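450aa long hypothetical fmu protein (Pyrococcus horikoshii, PDB 2YXL) probably methylates cytosine at carbon 5 in RNA, as an archaeal relative of the bacterial Fmu/RsmB methyltransferases, and binds the cofactor analogue sinefungin. Local coordinates at residues 82-94 with 117-130. Numbering follows the deposited sequence.
Sequences LDPWLRAALRVAV and FISSRTHPYVGMYF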
ATOM      1  N   LEU A  82     -14.023 -13.302  17.338  1.00 30.42           N
ATOM      2  CA  LEU A  82     -13.640 -12.755  18.630  1.00 30.07           C
ATOM      3  C   LEU A  82     -13.599 -11.227  18.610  1.00 29.88           C
ATOM      4  O   LEU A  82     -13.535 -10.610  17.544  1.00 29.63           O
ATOM      5  CB  LEU A  82     -12.263 -13.310  19.019  1.00 30.21           C
ATOM      6  CG  LEU A  82     -12.068 -14.554  19.903  1.00 30.29           C
ATOM      7  CD1 LEU A  82     -13.208 -15.562  19.877  1.00 29.80           C
ATOM      8  CD2 LEU A  82     -10.746 -15.224  19.555  1.00 30.12           C
ATOM      9  N   ASP A  83     -13.642 -10.632  19.802  1.00 29.82           N
ATOM     10  CA  ASP A  83     -13.444  -9.192  20.015  1.00 29.74           C
ATOM     11  C   ASP A  83     -12.117  -8.712  19.393  1.00 29.54           C
ATOM     12  O   ASP A  83     -11.111  -9.424  19.469  1.00 29.36           O
ATOM     13  CB  ASP A  83     -13.490  -8.900  21.525  1.00 29.82           C
ATOM     14  CG  ASP A  83     -12.950  -7.523  21.885  1.00 30.75           C
ATOM     15  OD1 ASP A  83     -11.710  -7.383  21.997  1.00 32.15           O
ATOM     16  OD2 ASP A  83     -13.763  -6.588  22.077  1.00 30.76           O
ATOM     17  N   PRO A  84     -12.112  -7.499  18.791  1.00 29.42           N
ATOM     18  CA  PRO A  84     -10.954  -6.972  18.050  1.00 29.20           C
ATOM     19  C   PRO A  84      -9.677  -6.821  18.887  1.00 29.39           C
ATOM     20  O   PRO A  84      -8.574  -7.032  18.365  1.00 29.41           O
ATOM     21  CB  PRO A  84     -11.423  -5.588  17.584  1.00 29.05           C
ATOM     22  CG  PRO A  84     -12.887  -5.603  17.695  1.00 29.46           C
ATOM     23  CD  PRO A  84     -13.234  -6.540  18.798  1.00 29.25           C
ATOM     24  N   TRP A  85      -9.821  -6.453  20.160  1.00 29.36           N
ATOM     25  CA  TRP A  85      -8.658  -6.288  21.040  1.00 29.54           C
ATOM     26  C   TRP A  85      -8.076  -7.641  21.419  1.00 29.58           C
ATOM     27  O   TRP A  85      -6.852  -7.804  21.471  1.00 29.59           O
ATOM     28  CB  TRP A  85      -9.002  -5.456  22.286  1.00 29.41           C
ATOM     29  CG  TRP A  85      -9.285  -4.028  21.942  1.00 29.38           C
ATOM     30  CD1 TRP A  85     -10.513  -3.457  21.761  1.00 29.13           C
ATOM     31  CD2 TRP A  85      -8.323  -2.997  21.695  1.00 29.15           C
ATOM     32  NE1 TRP A  85     -10.374  -2.131  21.430  1.00 29.25           N
ATOM     33  CE2 TRP A  85      -9.041  -1.821  21.382  1.00 29.15           C
ATOM     34  CE3 TRP A  85      -6.922  -2.950  21.711  1.00 28.96           C
ATOM     35  CZ2 TRP A  85      -8.408  -0.609  21.092  1.00 29.27           C
ATOM     36  CZ3 TRP A  85      -6.292  -1.742  21.420  1.00 29.23           C
ATOM     37  CH2 TRP A  85      -7.036  -0.591  21.112  1.00 29.17           C
ATOM     38  N   LEU A  86      -8.959  -8.608  21.667  1.00 29.47           N
ATOM     39  CA  LEU A  86      -8.541  -9.978  21.938  1.00 29.47           C
ATOM     40  C   LEU A  86      -7.801 -10.565  20.739  1.00 29.57           C
ATOM     41  O   LEU A  86      -6.691 -11.077  20.890  1.00 29.91           O
ATOM     42  CB  LEU A  86      -9.737 -10.851  22.321  1.00 29.29           C
ATOM     43  CG  LEU A  86      -9.451 -12.296  22.736  1.00 29.43           C
ATOM     44  CD1 LEU A  86      -8.478 -12.383  23.918  1.00 29.55           C
ATOM     45  CD2 LEU A  86     -10.754 -13.003  23.073  1.00 29.52           C
ATOM     46  N   ARG A  87      -8.405 -10.469  19.552  1.00 29.47           N
ATOM     47  CA  ARG A  87      -7.785 -10.964  18.323  1.00 29.50           C
ATOM     48  C   ARG A  87      -6.392 -10.369  18.112  1.00 29.69           C
ATOM     49  O   ARG A  87      -5.449 -11.096  17.807  1.00 29.71           O
ATOM     50  CB  ARG A  87      -8.679 -10.704  17.101  1.00 29.36           C
ATOM     51  CG  ARG A  87      -8.034 -11.078  15.758  1.00 28.93           C
ATOM     52  CD  ARG A  87      -9.023 -11.103  14.590  1.00 29.31           C
ATOM     53  NE  ARG A  87      -9.712  -9.827  14.396  1.00 28.84           N
ATOM     54  CZ  ARG A  87     -10.949  -9.563  14.817  1.00 27.57           C
ATOM     55  NH1 ARG A  87     -11.478  -8.372  14.594  1.00 27.33           N
ATOM     56  NH2 ARG A  87     -11.658 -10.484  15.459  1.00 27.00           N
ATOM     57  N   ALA A  88      -6.275  -9.053  18.279  1.00 29.95           N
ATOM     58  CA  ALA A  88      -5.001  -8.354  18.141  1.00 30.06           C
ATOM     59  C   ALA A  88      -3.977  -8.851  19.161  1.00 30.35           C
ATOM     60  O   ALA A  88      -2.824  -9.104  18.812  1.00 30.49           O
ATOM     61  CB  ALA A  88      -5.199  -6.849  18.264  1.00 29.91           C
ATOM     62  N   ALA A  89      -4.401  -9.009  20.413  1.00 30.56           N
ATOM     63  CA  ALA A  89      -3.504  -9.492  21.464  1.00 30.79           C
ATOM     64  C   ALA A  89      -3.032 -10.917  21.181  1.00 30.94           C
ATOM     65  O   ALA A  89      -1.846 -11.225  21.341  1.00 31.19           O
ATOM     66  CB  ALA A  89      -4.164  -9.404  22.827  1.00 30.68           C
ATOM     67  N   LEU A  90      -3.956 -11.774  20.751  1.00 30.87           N
ATOM     68  CA  LEU A  90      -3.631 -13.158  20.426  1.00 30.84           C
ATOM     69  C   LEU A  90      -2.634 -13.237  19.265  1.00 31.06           C
ATOM     70  O   LEU A  90      -1.694 -14.033  19.308  1.00 31.21           O
ATOM     71  CB  LEU A  90      -4.901 -13.963  20.127  1.00 30.75           C
ATOM     72  CG  LEU A  90      -5.835 -14.310  21.297  1.00 30.61           C
ATOM     73  CD1 LEU A  90      -7.089 -14.988  20.795  1.00 29.61           C
ATOM     74  CD2 LEU A  90      -5.137 -15.193  22.338  1.00 30.69           C
ATOM     75  N   ARG A  91      -2.823 -12.392  18.253  1.00 30.97           N
ATOM     76  CA  ARG A  91      -1.905 -12.327  17.113  1.00 31.23           C
ATOM     77  C   ARG A  91      -0.494 -11.911  17.540  1.00 31.34           C
ATOM     78  O   ARG A  91       0.500 -12.508  17.117  1.00 31.30           O
ATOM     79  CB  ARG A  91      -2.442 -11.378  16.038  1.00 31.26           C
ATOM     80  CG  ARG A  91      -3.579 -11.958  15.214  1.00 31.36           C
ATOM     81  CD  ARG A  91      -4.265 -10.906  14.355  1.00 31.78           C
ATOM     82  NE  ARG A  91      -5.168 -11.529  13.385  1.00 32.38           N
ATOM     83  CZ  ARG A  91      -5.979 -10.870  12.560  1.00 32.76           C
ATOM     84  NH1 ARG A  91      -6.033  -9.542  12.567  1.00 32.62           N
ATOM     85  NH2 ARG A  91      -6.749 -11.551  11.723  1.00 33.14           N
ATOM     86  N   VAL A  92      -0.425 -10.892  18.388  1.00 31.40           N
ATOM     87  CA  VAL A  92       0.830 -10.399  18.929  1.00 31.40           C
ATOM     88  C   VAL A  92       1.552 -11.492  19.730  1.00 31.67           C
ATOM     89  O   VAL A  92       2.756 -11.718  19.541  1.00 31.53           O
ATOM     90  CB  VAL A  92       0.591  -9.130  19.792  1.00 31.49           C
ATOM     91  CG1 VAL A  92       1.807  -8.799  20.654  1.00 31.22           C
ATOM     92  CG2 VAL A  92       0.221  -7.946  18.902  1.00 31.14           C
ATOM     93  N   ALA A  93       0.806 -12.174  20.601  1.00 31.60           N
ATOM     94  CA  ALA A  93       1.372 -13.208  21.470  1.00 31.75           C
ATOM     95  C   ALA A  93       1.863 -14.432  20.696  1.00 31.91           C
ATOM     96  O   ALA A  93       2.944 -14.950  20.977  1.00 31.94           O
ATOM     97  CB  ALA A  93       0.372 -13.616  22.549  1.00 31.62           C
ATOM     98  N   VAL A  94       1.069 -14.885  19.728  1.00 32.18           N
ATOM     99  CA  VAL A  94       1.427 -16.042  18.902  1.00 32.44           C
ATOM    100  C   VAL A  94       2.675 -15.751  18.063  1.00 32.61           C
ATOM    101  O   VAL A  94       3.570 -16.592  17.962  1.00 32.69           O
ATOM    102  CB  VAL A  94       0.239 -16.507  18.008  1.00 32.51           C
ATOM    103  CG1 VAL A  94       0.703 -17.488  16.926  1.00 32.56           C
ATOM    104  CG2 VAL A  94      -0.859 -17.136  18.867  1.00 32.42           C
ATOM    105  N   PHE A 117      -4.341  -4.228  29.646  1.00 33.73           N
ATOM    106  CA  PHE A 117      -4.584  -3.235  28.604  1.00 33.30           C
ATOM    107  C   PHE A 117      -5.855  -3.520  27.800  1.00 33.18           C
ATOM    108  O   PHE A 117      -6.668  -2.617  27.589  1.00 33.19           O
ATOM    109  CB  PHE A 117      -3.365  -3.109  27.679  1.00 33.04           C
ATOM    110  CG  PHE A 117      -3.562  -2.153  26.529  1.00 32.42           C
ATOM    111  CD1 PHE A 117      -3.492  -2.608  25.216  1.00 32.14           C
ATOM    112  CD2 PHE A 117      -3.814  -0.802  26.757  1.00 31.65           C
ATOM    113  CE1 PHE A 117      -3.669  -1.731  24.143  1.00 32.14           C
ATOM    114  CE2 PHE A 117      -3.992   0.083  25.695  1.00 31.59           C
ATOM    115  CZ  PHE A 117      -3.920  -0.381  24.385  1.00 32.06           C
ATOM    116  N   ILE A 118      -6.034  -4.765  27.367  1.00 33.00           N
ATOM    117  CA  ILE A 118      -7.216  -5.112  26.572  1.00 32.98           C
ATOM    118  C   ILE A 118      -8.491  -5.143  27.412  1.00 32.93           C
ATOM    119  O   ILE A 118      -9.579  -4.879  26.899  1.00 32.89           O
ATOM    120  CB  ILE A 118      -7.032  -6.406  25.713  1.00 33.01           C
ATOM    121  CG1 ILE A 118      -6.901  -7.659  26.586  1.00 33.18           C
ATOM    122  CG2 ILE A 118      -5.840  -6.251  24.749  1.00 32.78           C
ATOM    123  CD1 ILE A 118      -6.756  -8.954  25.791  1.00 33.08           C
ATOM    124  N   SER A 119      -8.341  -5.433  28.707  1.00 32.77           N
ATOM    125  CA  SER A 119      -9.430  -5.298  29.675  1.00 32.65           C
ATOM    126  C   SER A 119      -9.936  -3.861  29.770  1.00 32.45           C
ATOM    127  O   SER A 119     -11.140  -3.627  29.752  1.00 32.54           O
ATOM    128  CB  SER A 119      -8.996  -5.775  31.061  1.00 32.65           C
ATOM    129  OG  SER A 119      -9.192  -7.166  31.209  1.00 33.32           O
ATOM    130  N   SER A 120      -9.012  -2.905  29.862  1.00 32.26           N
ATOM    131  CA  SER A 120      -9.369  -1.489  29.967  1.00 32.13           C
ATOM    132  C   SER A 120     -10.012  -0.945  28.687  1.00 32.02           C
ATOM    133  O   SER A 120     -10.787   0.011  28.733  1.00 31.97           O
ATOM    134  CB  SER A 120      -8.149  -0.647  30.349  1.00 32.02           C
ATOM    135  OG  SER A 120      -7.198  -0.637  29.303  1.00 32.28           O
ATOM    136  N   ARG A 121      -9.686  -1.559  27.551  1.00 31.84           N
ATOM    137  CA  ARG A 121     -10.311  -1.198  26.279  1.00 31.75           C
ATOM    138  C   ARG A 121     -11.642  -1.919  26.049  1.00 31.38           C
ATOM    139  O   ARG A 121     -12.428  -1.508  25.196  1.00 31.37           O
ATOM    140  CB  ARG A 121      -9.355  -1.441  25.105  1.00 31.83           C
ATOM    141  CG  ARG A 121      -8.163  -0.479  25.048  1.00 32.96           C
ATOM    142  CD  ARG A 121      -8.606   0.980  24.925  1.00 35.07           C
ATOM    143  NE  ARG A 121      -7.494   1.911  25.118  1.00 37.16           N
ATOM    144  CZ  ARG A 121      -6.790   2.467  24.132  1.00 38.31           C
ATOM    145  NH1 ARG A 121      -5.796   3.298  24.415  1.00 38.80           N
ATOM    146  NH2 ARG A 121      -7.074   2.202  22.862  1.00 39.04           N
ATOM    147  N   THR A 122     -11.900  -2.980  26.816  1.00 30.97           N
ATOM    148  CA  THR A 122     -13.110  -3.791  26.635  1.00 30.52           C
ATOM    149  C   THR A 122     -13.809  -4.097  27.961  1.00 30.27           C
ATOM    150  O   THR A 122     -14.572  -3.277  28.469  1.00 30.44           O
ATOM    151  CB  THR A 122     -12.830  -5.118  25.841  1.00 30.60           C
ATOM    152  OG1 THR A 122     -11.946  -5.965  26.586  1.00 30.51           O
ATOM    153  CG2 THR A 122     -12.208  -4.833  24.482  1.00 30.00           C
ATOM    154  N   HIS A 123     -13.540  -5.277  28.514  1.00 29.97           N
ATOM    155  CA  HIS A 123     -14.143  -5.739  29.762  1.00 29.61           C
ATOM    156  C   HIS A 123     -13.135  -6.662  30.458  1.00 29.68           C
ATOM    157  O   HIS A 123     -12.361  -7.338  29.781  1.00 29.64           O
ATOM    158  CB  HIS A 123     -15.442  -6.493  29.459  1.00 29.32           C
ATOM    159  CG  HIS A 123     -16.244  -6.845  30.674  1.00 28.93           C
ATOM    160  ND1 HIS A 123     -16.048  -8.010  31.385  1.00 28.34           N
ATOM    161  CD2 HIS A 123     -17.255  -6.192  31.296  1.00 27.93           C
ATOM    162  CE1 HIS A 123     -16.898  -8.057  32.396  1.00 27.85           C
ATOM    163  NE2 HIS A 123     -17.641  -6.966  32.365  1.00 27.70           N
ATOM    164  N   PRO A 124     -13.116  -6.677  31.808  1.00 29.84           N
ATOM    165  CA  PRO A 124     -12.233  -7.600  32.538  1.00 29.94           C
ATOM    166  C   PRO A 124     -12.252  -9.061  32.057  1.00 30.07           C
ATOM    167  O   PRO A 124     -11.208  -9.717  32.078  1.00 30.10           O
ATOM    168  CB  PRO A 124     -12.741  -7.495  33.977  1.00 29.80           C
ATOM    169  CG  PRO A 124     -13.237  -6.102  34.073  1.00 29.54           C
ATOM    170  CD  PRO A 124     -13.864  -5.807  32.738  1.00 29.74           C
ATOM    171  N   TYR A 125     -13.412  -9.557  31.625  1.00 30.21           N
ATOM    172  CA  TYR A 125     -13.536 -10.951  31.174  1.00 30.54           C
ATOM    173  C   TYR A 125     -12.665 -11.299  29.961  1.00 30.71           C
ATOM    174  O   TYR A 125     -12.220 -12.439  29.833  1.00 30.74           O
ATOM    175  CB  TYR A 125     -14.990 -11.323  30.860  1.00 30.49           C
ATOM    176  CG  TYR A 125     -15.926 -11.438  32.042  1.00 30.59           C
ATOM    177  CD1 TYR A 125     -15.447 -11.475  33.355  1.00 31.03           C
ATOM    178  CD2 TYR A 125     -17.307 -11.548  31.842  1.00 30.79           C
ATOM    179  CE1 TYR A 125     -16.324 -11.587  34.439  1.00 30.38           C
ATOM    180  CE2 TYR A 125     -18.185 -11.664  32.913  1.00 29.90           C
ATOM    181  CZ  TYR A 125     -17.688 -11.683  34.204  1.00 30.23           C
ATOM    182  OH  TYR A 125     -18.559 -11.797  35.261  1.00 30.86           O
ATOM    183  N   VAL A 126     -12.439 -10.339  29.066  1.00 30.99           N
ATOM    184  CA  VAL A 126     -11.611 -10.605  27.880  1.00 31.38           C
ATOM    185  C   VAL A 126     -10.115 -10.649  28.195  1.00 31.67           C
ATOM    186  O   VAL A 126      -9.381 -11.463  27.620  1.00 31.70           O
ATOM    187  CB  VAL A 126     -11.986  -9.731  26.611  1.00 31.36           C
ATOM    188  CG1 VAL A 126     -13.212  -8.853  26.857  1.00 31.45           C
ATOM    189  CG2 VAL A 126     -10.800  -8.934  26.079  1.00 31.60           C
ATOM    190  N   GLY A 127      -9.677  -9.797  29.119  1.00 32.01           N
ATOM    191  CA  GLY A 127      -8.316  -9.862  29.644  1.00 32.36           C
ATOM    192  C   GLY A 127      -8.062 -11.172  30.367  1.00 32.73           C
ATOM    193  O   GLY A 127      -6.990 -11.765  30.229  1.00 32.62           O
ATOM    194  N   MET A 128      -9.055 -11.619  31.134  1.00 33.20           N
ATOM    195  CA  MET A 128      -8.987 -12.892  31.853  1.00 34.05           C
ATOM    196  C   MET A 128      -8.870 -14.068  30.888  1.00 34.14           C
ATOM    197  O   MET A 128      -8.039 -14.956  31.081  1.00 34.38           O
ATOM    198  CB  MET A 128     -10.208 -13.084  32.763  1.00 33.95           C
ATOM    199  CG  MET A 128     -10.170 -12.299  34.063  1.00 34.04           C
ATOM    200  SD  MET A 128     -11.731 -12.435  34.965  1.00 35.14           S
ATOM    201  CE  MET A 128     -11.456 -11.266  36.292  1.00 34.88           C
ATOM    202  N   TYR A 129      -9.704 -14.059  29.851  1.00 34.44           N
ATOM    203  CA  TYR A 129      -9.694 -15.097  28.823  1.00 34.78           C
ATOM    204  C   TYR A 129      -8.328 -15.183  28.133  1.00 34.58           C
ATOM    205  O   TYR A 129      -7.818 -16.279  27.893  1.00 34.41           O
ATOM    206  CB  TYR A 129     -10.817 -14.839  27.811  1.00 35.34           C
ATOM    207  CG  TYR A 129     -10.914 -15.847  26.688  1.00 35.96           C
ATOM    208  CD1 TYR A 129     -11.505 -17.094  26.886  1.00 36.82           C
ATOM    209  CD2 TYR A 129     -10.431 -15.544  25.420  1.00 36.68           C
ATOM    210  CE1 TYR A 129     -11.598 -18.020  25.848  1.00 37.19           C
ATOM    211  CE2 TYR A 129     -10.519 -16.454  24.377  1.00 37.22           C
ATOM    212  CZ  TYR A 129     -11.101 -17.688  24.597  1.00 37.32           C
ATOM    213  OH  TYR A 129     -11.183 -18.581  23.553  1.00 38.00           O
ATOM    214  N   PHE A 130      -7.747 -14.024  27.830  1.00 34.44           N
ATOM    215  CA  PHE A 130      -6.397 -13.940  27.279  1.00 34.42           C
ATOM    216  C   PHE A 130      -5.387 -14.559  28.237  1.00 34.47           C
ATOM    217  O   PHE A 130      -4.578 -15.400  27.841  1.00 34.34           O
ATOM    218  CB  PHE A 130      -6.023 -12.483  26.996  1.00 34.34           C
ATOM    219  CG  PHE A 130      -4.641 -12.309  26.420  1.00 34.52           C
ATOM    220  CD1 PHE A 130      -4.385 -12.613  25.085  1.00 34.27           C
ATOM    221  CD2 PHE A 130      -3.598 -11.835  27.211  1.00 34.38           C
ATOM    222  CE1 PHE A 130      -3.114 -12.454  24.549  1.00 34.87           C
ATOM    223  CE2 PHE A 130      -2.320 -11.669  26.682  1.00 34.87           C
ATOM    224  CZ  PHE A 130      -2.076 -11.978  25.350  1.00 34.85           C
TER
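Trp85 and Leu86, on the first turn of helix 84-99, pack against both arms of a helical hairpin, the end of helix 104-121 and the start of helix 124-138, within the all-helical N-terminal part of the protein, away from the sinefungin pocket. The axes of the short segments pass 9.7 Å and 10.3 Å apart, 84-94 running nearly antiparallel to 117-121 (165°) and roughly parallel to 124-130. Trp85 serves the incoming arm. Its CG stands anti to the carbonyl carbon (chi1 -68°), which presents one indole face to Arg121; Arg121 CB lies 3.8 Å from the centroid of the Trp85 five-membered ring, almost on the ring normal, a CH-pi contact. The Arg121 guanidinium plane stands steeply to the indole, while NH2 makes a salt bridge with Glu20 of helix 12-24. From the six-membered ring, Trp85 CZ3 approaches Phe117 CE1 at 3.8 Å with the ring planes almost perpendicular. An alanine in place of Trp85 would probably leave Arg121 CB and Phe117 CE1 without their indole partner and open a gap between the helices there. Thr122 CG2 completes this end, 3.5 Å from Trp85 CD1 and also against the carboxylate of Asp83, whose OD1 N-caps helix 84-99 by accepting from Leu86 N through its anti lone pair.

Knobs-into-holes packing follows. Leu86, with CG anti to its own N (chi1 -176°), enters a hole between the arms, formed by Ile118 of the first and Val126, Tyr129 and Phe130 of the second; its CD2 comes 3.5 Å from Tyr129 CD2. Phe130 returns the insertion among Leu86, Ala89, Leu90 and Ala93. The small alanines admit its ring: CE1 of Phe130 lies 3.7 Å from Ala89 CB, and Ala93 CB sits at the ring edge, 4.1 Å from Phe130 CZ.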